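Local coordinates for protein nigritoxine (PDB 5M41) that acts as a bacterial toxin against crustaceans and insects, made by Vibrio nigripulchritudo, at residues D77-G82 against M86-D91. Residues are numbered along the deposited sequence; the frame is centred on the assembly and turned at random.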
loop_
_atom_site.group_PDB
_atom_site.type_symbol
_atom_site.label_atom_id
_atom_site.label_comp_id
_atom_site.label_asym_id
_atom_site.label_seq_id
_atom_site.Cartn_x
_atom_site.Cartn_y
_atom_site.Cartn_z
ATOM N N ASP A 77 14.639 51.393 11.580
ATOM C CA ASP A 77 15.570 50.997 12.636
ATOM C C ASP A 77 14.988 49.910 13.541
ATOM O O ASP A 77 13.827 49.982 13.961
ATOM C CB ASP A 77 15.951 52.195 13.529
ATOM C CG ASP A 77 16.784 53.244 12.813
ATOM O OD1 ASP A 77 17.126 53.081 11.626
ATOM O OD2 ASP A 77 17.114 54.252 13.462
ATOM N N ILE A 78 15.824 48.931 13.869
ATOM C CA ILE A 78 15.485 47.868 14.817
ATOM C C ILE A 78 16.635 47.781 15.808
ATOM O O ILE A 78 17.788 47.915 15.415
ATOM C CB ILE A 78 15.364 46.488 14.104
ATOM C CG1 ILE A 78 14.160 46.452 13.159
ATOM C CG2 ILE A 78 15.268 45.358 15.111
ATOM C CD1 ILE A 78 12.815 46.667 13.823
ATOM N N TYR A 79 16.350 47.544 17.085
ATOM C CA TYR A 79 17.426 47.223 18.014
ATOM C C TYR A 79 17.507 45.705 18.187
ATOM O O TYR A 79 16.483 45.046 18.363
ATOM C CB TYR A 79 17.214 47.852 19.388
ATOM C CG TYR A 79 16.977 49.355 19.409
ATOM C CD1 TYR A 79 17.577 50.193 18.478
ATOM C CD2 TYR A 79 16.186 49.936 20.400
ATOM C CE1 TYR A 79 17.367 51.573 18.503
ATOM C CE2 TYR A 79 15.972 51.314 20.443
ATOM C CZ TYR A 79 16.566 52.125 19.491
ATOM O OH TYR A 79 16.378 53.492 19.504
ATOM N N THR A 80 18.726 45.173 18.185
ATOM C CA THR A 80 18.943 43.763 18.414
ATOM C C THR A 80 19.462 43.544 19.828
ATOM O O THR A 80 19.978 44.471 20.457
ATOM C CB THR A 80 19.938 43.164 17.400
ATOM O OG1 THR A 80 21.165 43.895 17.456
ATOM C CG2 THR A 80 19.351 43.217 15.999
ATOM N N TYR A 81 19.308 42.321 20.310
ATOM C CA TYR A 81 19.562 41.979 21.698
ATOM C C TYR A 81 20.284 40.656 21.719
ATOM O O TYR A 81 20.082 39.815 20.828
ATOM C CB TYR A 81 18.234 41.697 22.396
ATOM C CG TYR A 81 17.293 42.855 22.634
ATOM C CD1 TYR A 81 17.744 44.051 23.189
ATOM C CD2 TYR A 81 15.935 42.712 22.398
ATOM C CE1 TYR A 81 16.869 45.103 23.453
ATOM C CE2 TYR A 81 15.044 43.753 22.647
ATOM C CZ TYR A 81 15.518 44.937 23.180
ATOM O OH TYR A 81 14.647 45.951 23.448
ATOM N N GLY A 82 21.045 40.427 22.779
ATOM C CA GLY A 82 21.478 39.062 23.114
ATOM C C GLY A 82 20.317 38.248 23.662
ATOM O O GLY A 82 20.372 37.781 24.789
ATOM N N MET A 86 13.829 37.819 19.900
ATOM C CA MET A 86 13.459 39.147 20.416
ATOM C C MET A 86 14.220 40.267 19.772
ATOM O O MET A 86 15.395 40.115 19.386
ATOM C CB MET A 86 13.679 39.203 21.935
ATOM C CG MET A 86 12.823 38.214 22.718
ATOM S SD MET A 86 13.241 38.156 24.476
ATOM C CE MET A 86 12.954 39.882 24.890
ATOM N N PHE A 87 13.537 41.400 19.635
ATOM C CA PHE A 87 14.125 42.620 19.099
ATOM C C PHE A 87 13.216 43.782 19.508
ATOM O O PHE A 87 12.135 43.553 20.023
ATOM C CB PHE A 87 14.281 42.559 17.555
ATOM C CG PHE A 87 12.992 42.277 16.817
ATOM C CD1 PHE A 87 12.171 43.324 16.370
ATOM C CD2 PHE A 87 12.590 40.958 16.563
ATOM C CE1 PHE A 87 10.981 43.072 15.690
ATOM C CE2 PHE A 87 11.393 40.708 15.872
ATOM C CZ PHE A 87 10.603 41.756 15.426
ATOM N N PHE A 88 13.671 45.013 19.273
ATOM C CA PHE A 88 12.898 46.230 19.606
ATOM C C PHE A 88 12.638 47.079 18.376
ATOM O O PHE A 88 13.535 47.259 17.533
ATOM C CB PHE A 88 13.677 47.088 20.607
ATOM C CG PHE A 88 12.818 48.069 21.386
ATOM C CD1 PHE A 88 12.007 47.632 22.431
ATOM C CD2 PHE A 88 12.874 49.425 21.113
ATOM C CE1 PHE A 88 11.236 48.529 23.161
ATOM C CE2 PHE A 88 12.103 50.337 21.844
ATOM C CZ PHE A 88 11.298 49.882 22.879
ATOM N N MET A 89 11.420 47.612 18.286
ATOM C CA MET A 89 11.066 48.547 17.235
ATOM C C MET A 89 10.853 49.933 17.871
ATOM O O MET A 89 9.785 50.220 18.412
ATOM C CB MET A 89 9.809 48.082 16.514
ATOM C CG MET A 89 9.858 46.609 16.117
ATOM S SD MET A 89 8.335 46.146 15.288
ATOM C CE MET A 89 8.610 47.073 13.780
ATOM N N PRO A 90 11.891 50.779 17.843
ATOM C CA PRO A 90 11.774 52.093 18.478
ATOM C C PRO A 90 10.794 52.954 17.703
ATOM O O PRO A 90 10.701 52.823 16.466
ATOM C CB PRO A 90 13.186 52.658 18.365
ATOM C CG PRO A 90 13.731 52.015 17.120
ATOM C CD PRO A 90 13.197 50.607 17.193
ATOM N N ASP A 91 10.055 53.803 18.429
ATOM C CA ASP A 91 9.060 54.664 17.799
ATOM C C ASP A 91 9.682 55.852 17.068
ATOM O O ASP A 91 9.014 56.499 16.269
ATOM C CB ASP A 91 7.957 55.110 18.780
ATOM C CG ASP A 91 8.497 55.676 20.087
ATOM O OD1 ASP A 91 9.630 56.233 20.131
ATOM O OD2 ASP A 91 7.772 55.535 21.098
HETATM O O HOH W 1 11.094 50.724 14.621
HETATM O O HOH W 2 17.677 40.767 18.191
#
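Tyr-79 and Phe-88 form a hydrogen-bonded antiparallel pair in which each residue satisfies both backbone polar groups of the other. Tyr-79 N donates to Phe-88 O at 2.9 Å, and Phe-88 N returns a 3.0 Å bond to Tyr-79 O. On both sides of this pair a water takes over from direct bonding. One donates to Asp-77 O and to Pro-90 O; the other accepts from Tyr-81 N and donates to Met-86 O at 2.7 Å. The two strands make a beta hairpin in the interior of a five-stranded antiparallel sheet, between strands 98-102 and 170-173, so Ile-78 and Phe-87 turn their backbone bonds outward, to Ile-172 and Val-101. The rings of Tyr-79 and Phe-88 lie side by side, with nearly parallel planes (4° apart), meeting rim to rim with CD2 of each 3.4 Å apart. Pro-90 CG sits over one face of the Tyr-79 ring in a CH-pi contact, 4.0 Å from its centroid, while the phenol OH bonds to Ser-95 O. With CG anti to its carbonyl carbon (chi1 -69°), Tyr-81 reaches across the facing strand, its OH 3.2 Å from Phe-88 CB. On the face opposite Tyr-79, Ile-78 CD1 packs against Met-89 CG.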